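Local coordinates for protein inositol dehydrogenase (Lactobacillus casei, PDB 4MKX) that probably oxidises scyllo-inositol with the help of NAD, as a sugar-alcohol dehydrogenase of the Gfo/Idh/MocA family, at residues I20-L25 with I31-I36; G26-I31 with Q305-E310; Q41-Q46 with A313-I318; Q95-A100 with V107-P112. All coordinates share one frame; numbering follows the deposited sequence.

How the interactions relate
All four interactions belong to the Rossmann-fold part of the chain and the helix 304-319 packed on it. Interaction 1 pairs strand 18-23 with helix 27-38, and interaction 4 packs helix 93-102 on the strand that follows it, 106-109; both strands lie in the same parallel sheet, and the two centres are about 14 Å apart. Interactions 2 and 3, with centres also about 14 Å apart, attach successive parts of helix 304-319 to helix 27-38 and to strand 43-49. Interaction 1 shares Ile31 with interaction 2, about 8 Å away between centres. Interactions 2 and 3 bring a late helix back onto the early Rossmann fold, which probably binds NAD, and interaction 4 is nested inside the loops they close.

Interaction 1 of 4, residues I20-L25 with I31-I36; sequences IGIVGL and IHATNI
Ile20, Ile22 and Leu25 meet Ala33 and Ile36 in the first strand-turn-helix of a Rossmann fold, where strand 18-23 passes through a glycine-rich turn into helix 27-38. The axes of the short strand and helix run nearly antiparallel, at 163°, and approach to 9.7 Å, a gap filled by aliphatic side chains. Ile20 and Ile36 cross obliquely, with Ile20 CD1 resting 3.9 Å from the branch methyl CG2 of Ile36. Ile22 carries its CG1 anti to the backbone N (chi1 -170°), which sends CD1 onto the helix backbone, 4.0 Å from Ala33 N; CD1 also comes against the Ala33 methyl and the CB of His32. The small Ala33 permits a close approach: its CA is 7.1 Å from the CA of Ile22, against 8.2 Å between the CA atoms of Ile20 and Ile36. Beyond CB, the His32 ring has polar partners of its own, ND1 bonded to Glu311 and NE2 to Glu110. Gly24 adopts backbone angles at which a CB would jam against the preceding carbonyl O, consistent with its place in a GxGxxG pattern. Past it, Leu25 turns its CD2 back to within 4.1 Å of Ala33 CB.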
loop_
_atom_site.group_PDB
_atom_site.type_symbol
_atom_site.label_atom_id
_atom_site.label_comp_id
_atom_site.label_asym_id
_atom_site.label_seq_id
_atom_site.Cartn_x
_atom_site.Cartn_y
_atom_site.Cartn_z
ATOM N N ILE A 20 14.073 -8.160 -40.589
ATOM C CA ILE A 20 15.038 -8.320 -39.507
ATOM C C ILE A 20 15.544 -9.746 -39.440
ATOM O O ILE A 20 14.780 -10.692 -39.604
ATOM C CB ILE A 20 14.378 -7.943 -38.158
ATOM C CG1 ILE A 20 13.948 -6.474 -38.213
ATOM C CG2 ILE A 20 15.332 -8.196 -36.985
ATOM C CD1 ILE A 20 13.256 -5.991 -36.973
ATOM N N GLY A 21 16.841 -9.909 -39.207
ATOM C CA GLY A 21 17.367 -11.228 -38.907
ATOM C C GLY A 21 17.797 -11.275 -37.458
ATOM O O GLY A 21 18.290 -10.284 -36.932
ATOM N N ILE A 22 17.609 -12.422 -36.818
ATOM C CA ILE A 22 17.945 -12.563 -35.416
ATOM C C ILE A 22 18.967 -13.678 -35.224
ATOM O O ILE A 22 18.956 -14.680 -35.940
ATOM C CB ILE A 22 16.678 -12.807 -34.544
ATOM C CG1 ILE A 22 17.019 -12.701 -33.055
ATOM C CG2 ILE A 22 16.032 -14.161 -34.851
ATOM C CD1 ILE A 22 15.781 -12.569 -32.155
ATOM N N VAL A 23 19.869 -13.490 -34.268
ATOM C CA VAL A 23 20.748 -14.564 -33.841
ATOM C C VAL A 23 20.578 -14.701 -32.338
ATOM O O VAL A 23 20.519 -13.698 -31.624
ATOM C CB VAL A 23 22.228 -14.296 -34.205
ATOM C CG1 VAL A 23 22.726 -12.962 -33.620
ATOM C CG2 VAL A 23 23.099 -15.458 -33.741
ATOM N N GLY A 24 20.475 -15.937 -31.863
ATOM C CA GLY A 24 20.252 -16.204 -30.457
ATOM C C GLY A 24 18.776 -16.469 -30.245
ATOM O O GLY A 24 17.955 -15.553 -30.339
ATOM N N LEU A 25 18.430 -17.725 -29.983
ATOM C CA LEU A 25 17.037 -18.082 -29.784
ATOM C C LEU A 25 16.859 -18.795 -28.452
ATOM O O LEU A 25 16.090 -19.748 -28.336
ATOM C CB LEU A 25 16.518 -18.917 -30.958
ATOM C CG LEU A 25 16.321 -18.137 -32.260
ATOM C CD1 LEU A 25 16.056 -19.072 -33.430
ATOM C CD2 LEU A 25 15.184 -17.140 -32.121
ATOM N N ILE A 31 11.628 -14.213 -27.059
ATOM C CA ILE A 31 10.756 -13.079 -26.777
ATOM C C ILE A 31 10.848 -12.021 -27.875
ATOM O O ILE A 31 9.832 -11.603 -28.425
ATOM C CB ILE A 31 11.058 -12.469 -25.392
ATOM C CG1 ILE A 31 10.733 -13.492 -24.295
ATOM C CG2 ILE A 31 10.269 -11.178 -25.182
ATOM C CD1 ILE A 31 11.223 -13.100 -22.919
ATOM N N HIS A 32 12.065 -11.599 -28.212
ATOM C CA HIS A 32 12.255 -10.613 -29.262
ATOM C C HIS A 32 11.715 -11.122 -30.592
ATOM O O HIS A 32 11.073 -10.386 -31.336
ATOM C CB HIS A 32 13.745 -10.280 -29.434
ATOM C CG HIS A 32 14.301 -9.381 -28.369
ATOM N ND1 HIS A 32 13.696 -8.196 -27.998
ATOM C CD2 HIS A 32 15.431 -9.468 -27.631
ATOM C CE1 HIS A 32 14.417 -7.610 -27.059
ATOM N NE2 HIS A 32 15.483 -8.359 -26.822
ATOM N N ALA A 33 12.011 -12.380 -30.901
ATOM C CA ALA A 33 11.605 -12.953 -32.186
ATOM C C ALA A 33 10.088 -12.985 -32.311
ATOM O O ALA A 33 9.538 -12.600 -33.342
ATOM C CB ALA A 33 12.174 -14.350 -32.344
ATOM N N THR A 34 9.423 -13.445 -31.259
ATOM C CA THR A 34 7.960 -13.526 -31.257
ATOM C C THR A 34 7.354 -12.137 -31.389
ATOM O O THR A 34 6.414 -11.929 -32.154
ATOM C CB THR A 34 7.450 -14.191 -29.977
ATOM O OG1 THR A 34 8.026 -15.495 -29.869
ATOM C CG2 THR A 34 5.929 -14.314 -29.982
ATOM N N ASN A 35 7.896 -11.180 -30.645
ATOM C CA ASN A 35 7.385 -9.821 -30.704
ATOM C C ASN A 35 7.533 -9.211 -32.090
ATOM O O ASN A 35 6.595 -8.622 -32.622
ATOM C CB ASN A 35 8.078 -8.941 -29.667
ATOM C CG ASN A 35 7.613 -9.206 -28.258
ATOM O OD1 ASN A 35 6.594 -9.869 -28.027
ATOM N ND2 ASN A 35 8.353 -8.680 -27.298
ATOM N N ILE A 36 8.716 -9.357 -32.680
ATOM C CA ILE A 36 8.979 -8.790 -33.986
ATOM C C ILE A 36 8.046 -9.395 -35.032
ATOM O O ILE A 36 7.543 -8.688 -35.899
ATOM C CB ILE A 36 10.449 -9.017 -34.400
ATOM C CG1 ILE A 36 11.370 -8.130 -33.565
ATOM C CG2 ILE A 36 10.642 -8.726 -35.891
ATOM C CD1 ILE A 36 12.804 -8.624 -33.534
#

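Interaction 2 of 4, residues G26-I31 with Q305-E310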
loop_
_atom_site.group_PDB
_atom_site.type_symbol
_atom_site.label_atom_id
_atom_site.label_comp_id
_atom_site.label_asym_id
_atom_site.label_seq_id
_atom_site.Cartn_x
_atom_site.Cartn_y
_atom_site.Cartn_z
ATOM N N GLY A 26 17.586 -18.321 -27.443
ATOM C CA GLY A 26 17.333 -18.722 -26.075
ATOM C C GLY A 26 16.100 -17.995 -25.573
ATOM O O GLY A 26 15.326 -17.456 -26.374
ATOM N N ARG A 27 15.918 -17.968 -24.254
ATOM C CA ARG A 27 14.698 -17.425 -23.664
ATOM C C ARG A 27 14.429 -16.004 -24.137
ATOM O O ARG A 27 13.339 -15.694 -24.619
ATOM C CB ARG A 27 14.779 -17.456 -22.133
ATOM C CG ARG A 27 13.525 -16.925 -21.448
ATOM C CD ARG A 27 13.568 -17.086 -19.936
ATOM N NE ARG A 27 12.210 -17.096 -19.392
ATOM N NH1 ARG A 27 12.843 -16.634 -17.221
ATOM N NH2 ARG A 27 10.628 -16.924 -17.735
ATOM N N LEU A 28 15.435 -15.145 -24.014
ATOM C CA LEU A 28 15.283 -13.751 -24.399
ATOM C C LEU A 28 15.158 -13.595 -25.919
ATOM O O LEU A 28 14.380 -12.777 -26.407
ATOM C CB LEU A 28 16.453 -12.927 -23.855
ATOM C CG LEU A 28 16.422 -11.423 -24.106
ATOM C CD1 LEU A 28 15.158 -10.829 -23.535
ATOM C CD2 LEU A 28 17.658 -10.768 -23.504
ATOM N N GLY A 29 15.930 -14.372 -26.675
ATOM C CA GLY A 29 15.844 -14.314 -28.123
ATOM C C GLY A 29 14.452 -14.637 -28.639
ATOM O O GLY A 29 13.968 -13.996 -29.575
ATOM N N LYS A 30 13.811 -15.628 -28.025
ATOM C CA LYS A 30 12.467 -16.039 -28.425
ATOM C C LYS A 30 11.443 -14.950 -28.150
ATOM O O LYS A 30 10.498 -14.777 -28.922
ATOM C CB LYS A 30 12.073 -17.356 -27.741
ATOM C CG LYS A 30 12.713 -18.572 -28.407
ATOM C CD LYS A 30 12.401 -19.872 -27.688
ATOM C CE LYS A 30 12.995 -21.043 -28.471
ATOM N NZ LYS A 30 12.588 -22.371 -27.939
ATOM N N ILE A 31 11.628 -14.213 -27.059
ATOM C CA ILE A 31 10.756 -13.079 -26.777
ATOM C C ILE A 31 10.848 -12.021 -27.875
ATOM O O ILE A 31 9.832 -11.603 -28.425
ATOM C CB ILE A 31 11.058 -12.469 -25.392
ATOM C CG1 ILE A 31 10.733 -13.492 -24.295
ATOM C CG2 ILE A 31 10.269 -11.178 -25.182
ATOM C CD1 ILE A 31 11.223 -13.100 -22.919
ATOM N N GLN A 305 6.223 -4.911 -21.489
ATOM C CA GLN A 305 5.965 -3.646 -22.167
ATOM C C GLN A 305 7.244 -2.979 -22.636
ATOM O O GLN A 305 7.301 -2.462 -23.755
ATOM C CB GLN A 305 5.185 -2.701 -21.232
ATOM C CG GLN A 305 5.035 -1.275 -21.775
ATOM C CD GLN A 305 6.095 -0.326 -21.235
ATOM O OE1 GLN A 305 6.292 -0.216 -20.020
ATOM N NE2 GLN A 305 6.798 0.348 -22.139
ATOM N N ALA A 306 8.272 -3.006 -21.795
ATOM C CA ALA A 306 9.539 -2.360 -22.133
ATOM C C ALA A 306 10.214 -3.018 -23.328
ATOM O O ALA A 306 10.819 -2.337 -24.152
ATOM C CB ALA A 306 10.475 -2.372 -20.938
ATOM N N PHE A 307 10.133 -4.342 -23.413
ATOM C CA PHE A 307 10.704 -5.037 -24.567
ATOM C C PHE A 307 10.017 -4.610 -25.862
ATOM O O PHE A 307 10.686 -4.303 -26.849
ATOM C CB PHE A 307 10.616 -6.561 -24.402
ATOM C CG PHE A 307 11.553 -7.111 -23.378
ATOM C CD1 PHE A 307 12.903 -6.749 -23.380
ATOM C CD2 PHE A 307 11.097 -7.978 -22.391
ATOM C CE1 PHE A 307 13.779 -7.259 -22.419
ATOM C CE2 PHE A 307 11.965 -8.489 -21.433
ATOM C CZ PHE A 307 13.309 -8.123 -21.444
ATOM N N LEU A 308 8.685 -4.612 -25.867
ATOM C CA LEU A 308 7.930 -4.193 -27.045
ATOM C C LEU A 308 8.260 -2.755 -27.430
ATOM O O LEU A 308 8.469 -2.462 -28.603
ATOM C CB LEU A 308 6.421 -4.347 -26.798
ATOM C CG LEU A 308 5.891 -5.774 -26.908
ATOM C CD1 LEU A 308 4.553 -5.921 -26.184
ATOM C CD2 LEU A 308 5.750 -6.155 -28.382
ATOM N N SER A 309 8.325 -1.866 -26.440
ATOM C CA SER A 309 8.620 -0.473 -26.725
ATOM C C SER A 309 10.021 -0.267 -27.304
ATOM O O SER A 309 10.178 0.511 -28.235
ATOM C CB SER A 309 8.423 0.403 -25.484
ATOM O OG SER A 309 7.037 0.489 -25.168
ATOM N N GLU A 310 11.036 -0.939 -26.763
ATOM C CA GLU A 310 12.381 -0.765 -27.314
ATOM C C GLU A 310 12.505 -1.356 -28.719
ATOM O O GLU A 310 13.246 -0.830 -29.534
ATOM C CB GLU A 310 13.485 -1.327 -26.400
ATOM C CG GLU A 310 13.651 -2.839 -26.449
ATOM C CD GLU A 310 14.751 -3.359 -25.540
ATOM O OE1 GLU A 310 15.611 -2.561 -25.090
ATOM O OE2 GLU A 310 14.749 -4.580 -25.262
#
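The backbones of the two helical segments come nearest at Ile31 and Phe307, whose CA atoms are 8.3 Å apart, a spacing bridged by side chains alone. Within 305-310, Phe307 makes the whole of the contact. Leu28 CD1 and Ile31 CG2, from residues one turn apart on helix 27-38, both come from the same side of the ring plane and approach it obliquely, at different ends of the ring. Leu28 is the closer partner: its CD1 lies 3.9 Å from Phe307 CZ and 4.0 Å from Phe307 CE1, and the two side chains cross at about a right angle. Leu28 gets there by extending CG opposite the backbone N (chi1 -177°), so that its branch end comes nearer the ring than the direction of its CB would suggest. Ile31 uses its branch methyl, CG2 standing 4.3 Å from Phe307 CD2, near the root of the ring. Within helix 304-319, Glu310 OE2 sits at the ring edge in its plane. Phe299 touches both Leu28 and Phe307, and Pro300 touches Ile31, so helix 299-302 adds to the same apolar patch. Gly26, at the N-cap of helix 27-38, and Gly29 within it fit the GxGxxG pattern, consistent with the dinucleotide-binding turn of a Rossmann fold.

Interaction 3 of 4, residues Q41-Q46 with A313-I318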
loop_
_atom_site.group_PDB
_atom_site.type_symbol
_atom_site.label_atom_id
_atom_site.label_comp_id
_atom_site.label_asym_id
_atom_site.label_seq_id
_atom_site.Cartn_x
_atom_site.Cartn_y
_atom_site.Cartn_z
ATOM N N GLN A 41 5.009 -3.082 -35.416
ATOM C CA GLN A 41 4.559 -2.485 -36.672
ATOM C C GLN A 41 5.731 -2.289 -37.611
ATOM O O GLN A 41 6.826 -1.961 -37.164
ATOM C CB GLN A 41 3.950 -1.107 -36.430
ATOM C CG GLN A 41 2.758 -1.053 -35.504
ATOM C CD GLN A 41 2.286 0.375 -35.296
ATOM O OE1 GLN A 41 2.400 0.928 -34.200
ATOM N NE2 GLN A 41 1.773 0.989 -36.359
ATOM N N HIS A 42 5.483 -2.456 -38.908
ATOM C CA HIS A 42 6.456 -2.163 -39.963
ATOM C C HIS A 42 7.701 -3.031 -39.874
ATOM O O HIS A 42 8.782 -2.609 -40.267
ATOM C CB HIS A 42 6.859 -0.686 -39.959
ATOM C CG HIS A 42 5.701 0.260 -39.995
ATOM N ND1 HIS A 42 4.659 0.131 -40.891
ATOM C CD2 HIS A 42 5.422 1.356 -39.250
ATOM C CE1 HIS A 42 3.789 1.105 -40.692
ATOM N NE2 HIS A 42 4.228 1.861 -39.700
ATOM N N ALA A 43 7.541 -4.246 -39.368
ATOM C CA ALA A 43 8.669 -5.152 -39.247
ATOM C C ALA A 43 8.272 -6.563 -39.627
ATOM O O ALA A 43 7.120 -6.974 -39.464
ATOM C CB ALA A 43 9.223 -5.125 -37.836
ATOM N N LYS A 44 9.243 -7.302 -40.147
ATOM C CA LYS A 44 9.051 -8.693 -40.489
ATOM C C LYS A 44 10.254 -9.465 -39.981
ATOM O O LYS A 44 11.388 -9.036 -40.185
ATOM C CB LYS A 44 8.967 -8.816 -42.009
ATOM C CG LYS A 44 8.896 -10.228 -42.532
ATOM C CD LYS A 44 8.776 -10.208 -44.049
ATOM C CE LYS A 44 8.831 -11.610 -44.637
ATOM N NZ LYS A 44 7.827 -12.512 -44.016
ATOM N N LEU A 45 10.021 -10.592 -39.314
ATOM C CA LEU A 45 11.135 -11.465 -38.954
ATOM C C LEU A 45 11.433 -12.352 -40.154
ATOM O O LEU A 45 10.694 -13.294 -40.443
ATOM C CB LEU A 45 10.822 -12.305 -37.715
ATOM C CG LEU A 45 12.040 -13.025 -37.126
ATOM C CD1 LEU A 45 13.031 -12.024 -36.580
ATOM C CD2 LEU A 45 11.624 -14.000 -36.050
ATOM N N GLN A 46 12.517 -12.030 -40.846
ATOM C CA GLN A 46 12.834 -12.628 -42.138
ATOM C C GLN A 46 13.789 -13.807 -42.005
ATOM O O GLN A 46 13.652 -14.820 -42.698
ATOM C CB GLN A 46 13.456 -11.564 -43.039
ATOM C CG GLN A 46 14.034 -12.113 -44.334
ATOM C CD GLN A 46 12.967 -12.486 -45.346
ATOM O OE1 GLN A 46 11.786 -12.200 -45.159
ATOM N NE2 GLN A 46 13.387 -13.121 -46.433
ATOM N N ALA A 313 10.845 1.119 -31.000
ATOM C CA ALA A 313 11.681 2.303 -31.123
ATOM C C ALA A 313 12.832 2.072 -32.105
ATOM O O ALA A 313 13.208 2.974 -32.851
ATOM C CB ALA A 313 12.217 2.726 -29.757
ATOM N N PHE A 314 13.393 0.866 -32.102
ATOM C CA PHE A 314 14.482 0.546 -33.021
ATOM C C PHE A 314 13.993 0.590 -34.465
ATOM O O PHE A 314 14.618 1.220 -35.325
ATOM C CB PHE A 314 15.084 -0.814 -32.673
ATOM C CG PHE A 314 16.114 -1.292 -33.657
ATOM C CD1 PHE A 314 17.372 -0.697 -33.724
ATOM C CD2 PHE A 314 15.828 -2.357 -34.491
ATOM C CE1 PHE A 314 18.325 -1.151 -34.636
ATOM C CE2 PHE A 314 16.772 -2.815 -35.403
ATOM C CZ PHE A 314 18.026 -2.216 -35.464
ATOM N N VAL A 315 12.859 -0.052 -34.718
ATOM C CA VAL A 315 12.267 -0.067 -36.055
ATOM C C VAL A 315 11.919 1.342 -36.537
ATOM O O VAL A 315 12.230 1.706 -37.677
ATOM C CB VAL A 315 11.037 -0.995 -36.115
ATOM C CG1 VAL A 315 10.289 -0.819 -37.433
ATOM C CG2 VAL A 315 11.463 -2.443 -35.944
ATOM N N ASN A 316 11.284 2.135 -35.676
ATOM C CA ASN A 316 10.951 3.517 -36.019
ATOM C C ASN A 316 12.178 4.402 -36.237
ATOM O O ASN A 316 12.127 5.344 -37.024
ATOM C CB ASN A 316 10.031 4.146 -34.969
ATOM C CG ASN A 316 8.691 3.443 -34.870
ATOM O OD1 ASN A 316 8.353 2.601 -35.695
ATOM N ND2 ASN A 316 7.925 3.782 -33.845
ATOM N N SER A 317 13.274 4.109 -35.536
ATOM C CA SER A 317 14.497 4.904 -35.674
ATOM C C SER A 317 15.069 4.799 -37.084
ATOM O O SER A 317 15.639 5.756 -37.608
ATOM C CB SER A 317 15.559 4.493 -34.639
ATOM O OG SER A 317 16.197 3.273 -34.986
ATOM N N ILE A 318 14.918 3.625 -37.682
ATOM C CA ILE A 318 15.384 3.379 -39.043
ATOM C C ILE A 318 14.450 4.037 -40.049
ATOM O O ILE A 318 14.901 4.700 -40.983
ATOM C CB ILE A 318 15.440 1.880 -39.336
ATOM C CG1 ILE A 318 16.481 1.199 -38.438
ATOM C CG2 ILE A 318 15.760 1.635 -40.817
ATOM C CD1 ILE A 318 16.394 -0.313 -38.449
HETATM O O HOH W 1 4.646 3.120 -33.678
#
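Val315 presses its two methyls against the backbone and CB atoms of residues 41-43. CG1 lies 3.7 Å from the carbonyl O of Gln41 and equally 3.7 Å from the carbonyl O of His42, so one methyl is set against two peptide oxygens. The other branch, CG2, meets the methyl of Ala43, with 4.0 Å between Val315 CG2 and Ala43 CB. This division follows from the first torsion (chi1 170°), which puts CG1 anti to the backbone N and CG2 anti to the carbonyl carbon. His42 adds its CB, 4.3 Å from Val315 CG1, while one face of its imidazole is covered toward the rim by the CB of Gln41. The place is the start of strand 43-49, the second strand of the Rossmann beta-alpha-beta unit, where helix 304-319 from late in the chain lies against the sheet; Val315 also touches Ile18 and Ile20 of the adjacent strand. A polar link runs alongside: a water donates to Gln41 OE1 at 3.2 Å and accepts a weak bond from Asn316 ND2. Gln312 supports both ends of that link, its OE1 taking the backbone N-H of Gln41 and its NE2 giving to Asn316 OD1. Gln41 also packs on Thr38 of a second subunit. On the helix, Ser317 OG donates to Phe314 O at 2.6 Å, tilted 20° from the carbonyl plane, and Ile318 CD1 lies over one face of the Phe314 ring, 3.8 Å above its plane and offset toward the rim.

Interaction 4 of 4, residues Q95-A100 with V107-P112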
loop_
_atom_site.group_PDB
_atom_site.type_symbol
_atom_site.label_atom_id
_atom_site.label_comp_id
_atom_site.label_asym_id
_atom_site.label_seq_id
_atom_site.Cartn_x
_atom_site.Cartn_y
_atom_site.Cartn_z
ATOM N N GLN A 95 31.857 -9.193 -32.173
ATOM C CA GLN A 95 32.213 -9.665 -33.514
ATOM C C GLN A 95 30.994 -9.663 -34.434
ATOM O O GLN A 95 31.113 -9.385 -35.636
ATOM C CB GLN A 95 32.889 -11.042 -33.473
ATOM C CG GLN A 95 31.992 -12.207 -33.068
ATOM C CD GLN A 95 32.639 -13.557 -33.344
ATOM O OE1 GLN A 95 33.861 -13.664 -33.451
ATOM N NE2 GLN A 95 31.817 -14.594 -33.467
ATOM N N GLN A 96 29.818 -9.929 -33.865
ATOM C CA GLN A 96 28.587 -9.922 -34.655
ATOM C C GLN A 96 28.119 -8.500 -34.976
ATOM O O GLN A 96 27.638 -8.233 -36.086
ATOM C CB GLN A 96 27.501 -10.770 -33.983
ATOM C CG GLN A 96 27.842 -12.265 -33.962
ATOM C CD GLN A 96 26.892 -13.095 -33.136
ATOM O OE1 GLN A 96 26.070 -12.561 -32.390
ATOM N NE2 GLN A 96 27.003 -14.413 -33.252
ATOM N N ILE A 97 28.269 -7.589 -34.018
ATOM C CA ILE A 97 28.031 -6.167 -34.262
ATOM C C ILE A 97 28.898 -5.653 -35.433
ATOM O O ILE A 97 28.391 -5.018 -36.354
ATOM C CB ILE A 97 28.305 -5.324 -33.001
ATOM C CG1 ILE A 97 27.205 -5.528 -31.962
ATOM C CG2 ILE A 97 28.359 -3.850 -33.341
ATOM C CD1 ILE A 97 27.615 -4.984 -30.588
ATOM N N GLU A 98 30.201 -5.914 -35.382
ATOM C CA GLU A 98 31.109 -5.459 -36.433
ATOM C C GLU A 98 30.750 -6.022 -37.802
ATOM O O GLU A 98 30.711 -5.290 -38.793
ATOM C CB GLU A 98 32.562 -5.796 -36.076
ATOM C CG GLU A 98 33.112 -4.942 -34.937
ATOM C CD GLU A 98 34.549 -5.268 -34.598
ATOM O OE1 GLU A 98 35.226 -5.925 -35.417
ATOM O OE2 GLU A 98 35.002 -4.864 -33.513
ATOM N N SER A 99 30.494 -7.324 -37.853
ATOM C CA SER A 99 30.136 -7.972 -39.105
ATOM C C SER A 99 28.848 -7.416 -39.695
ATOM O O SER A 99 28.756 -7.185 -40.904
ATOM C CB SER A 99 29.984 -9.468 -38.891
ATOM O OG SER A 99 29.326 -10.055 -39.995
ATOM N N ALA A 100 27.846 -7.205 -38.846
ATOM C CA ALA A 100 26.575 -6.695 -39.338
ATOM C C ALA A 100 26.725 -5.291 -39.906
ATOM O O ALA A 100 26.168 -4.978 -40.957
ATOM C CB ALA A 100 25.527 -6.706 -38.230
ATOM N N VAL A 107 21.781 -2.286 -36.422
ATOM C CA VAL A 107 22.058 -3.241 -35.363
ATOM C C VAL A 107 21.371 -2.917 -34.038
ATOM O O VAL A 107 21.527 -1.817 -33.504
ATOM C CB VAL A 107 23.577 -3.337 -35.089
ATOM C CG1 VAL A 107 23.840 -4.257 -33.897
ATOM C CG2 VAL A 107 24.303 -3.832 -36.336
ATOM N N PHE A 108 20.587 -3.871 -33.544
ATOM C CA PHE A 108 20.164 -3.879 -32.149
ATOM C C PHE A 108 20.967 -4.967 -31.457
ATOM O O PHE A 108 20.980 -6.122 -31.908
ATOM C CB PHE A 108 18.670 -4.203 -32.050
ATOM C CG PHE A 108 18.160 -4.323 -30.626
ATOM C CD1 PHE A 108 18.306 -5.516 -29.917
ATOM C CD2 PHE A 108 17.515 -3.260 -30.021
ATOM C CE1 PHE A 108 17.840 -5.637 -28.606
ATOM C CE2 PHE A 108 17.037 -3.373 -28.708
ATOM C CZ PHE A 108 17.203 -4.570 -28.009
ATOM N N SER A 109 21.612 -4.636 -30.344
ATOM C CA SER A 109 22.328 -5.660 -29.602
ATOM C C SER A 109 21.829 -5.714 -28.177
ATOM O O SER A 109 21.646 -4.679 -27.558
ATOM C CB SER A 109 23.829 -5.351 -29.598
ATOM O OG SER A 109 24.530 -6.295 -28.822
ATOM N N GLU A 110 21.616 -6.915 -27.655
ATOM C CA GLU A 110 21.390 -7.038 -26.220
ATOM C C GLU A 110 22.618 -6.627 -25.427
ATOM O O GLU A 110 23.739 -6.598 -25.947
ATOM C CB GLU A 110 20.997 -8.467 -25.833
ATOM C CG GLU A 110 19.497 -8.708 -25.870
ATOM C CD GLU A 110 18.749 -7.805 -24.899
ATOM O OE1 GLU A 110 19.348 -7.353 -23.896
ATOM O OE2 GLU A 110 17.550 -7.540 -25.130
ATOM N N LYS A 111 22.394 -6.291 -24.162
ATOM C CA LYS A 111 23.497 -6.059 -23.242
ATOM C C LYS A 111 24.194 -7.372 -22.905
ATOM O O LYS A 111 23.618 -8.451 -23.067
ATOM C CB LYS A 111 22.972 -5.384 -21.963
ATOM C CG LYS A 111 21.992 -6.239 -21.130
ATOM C CD LYS A 111 22.728 -7.090 -20.077
ATOM C CE LYS A 111 21.800 -8.126 -19.442
ATOM N NZ LYS A 111 22.538 -9.053 -18.538
ATOM N N PRO A 112 25.457 -7.299 -22.450
ATOM C CA PRO A 112 26.327 -6.122 -22.450
ATOM C C PRO A 112 26.869 -5.971 -23.852
ATOM O O PRO A 112 26.709 -6.894 -24.653
ATOM C CB PRO A 112 27.472 -6.537 -21.519
ATOM C CG PRO A 112 27.560 -8.007 -21.664
ATOM C CD PRO A 112 26.138 -8.491 -21.924
#
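Val107 and Ser109 turn toward Ile97 and Ala100, while Phe108, between them, starts its side chain away from that helix; its ring is stacked with Phe85, meets His32 edge-to-face, and has Glu110 OE2 at its edge in the ring plane. The carboxylate of Glu110 is flat too; its OE1 accepts from Lys111 N at 3.2 Å on the anti side, 35° out of plane. Across the contact, Ile97 and Val107 cross at about a right angle, Ile97 CG1 lying 4.1 Å from Val107 CG1. The second branch of Val107 is tighter, with CG2 3.7 Å from Ala100 CB. Further along the strand, Ile97 CD1 lies against Ser109, 3.8 Å from Ser109 OG and 3.9 Å from Ser109 CB. Ser109 OG donates to Glu110 O at 3.0 Å, which ties the end of the strand to the extended Glu110-Lys111-Pro112 segment, with its cis peptide before Pro112, a family signature. An alanine in place of Ser109 has no hydroxyl to give, and Glu110 O would probably be left without this donor's hold on the extended segment. The axes of 95-100 and 107-109 run antiparallel, at 172°; helix 93-102 and strand 106-109 complete a beta-alpha-beta unit with strand 83-86 of the parallel sheet: Ile97 also touches Ile86, Ala100 touches Val84, and Phe135 of strand 135-137 touches both Ile97 and Val107.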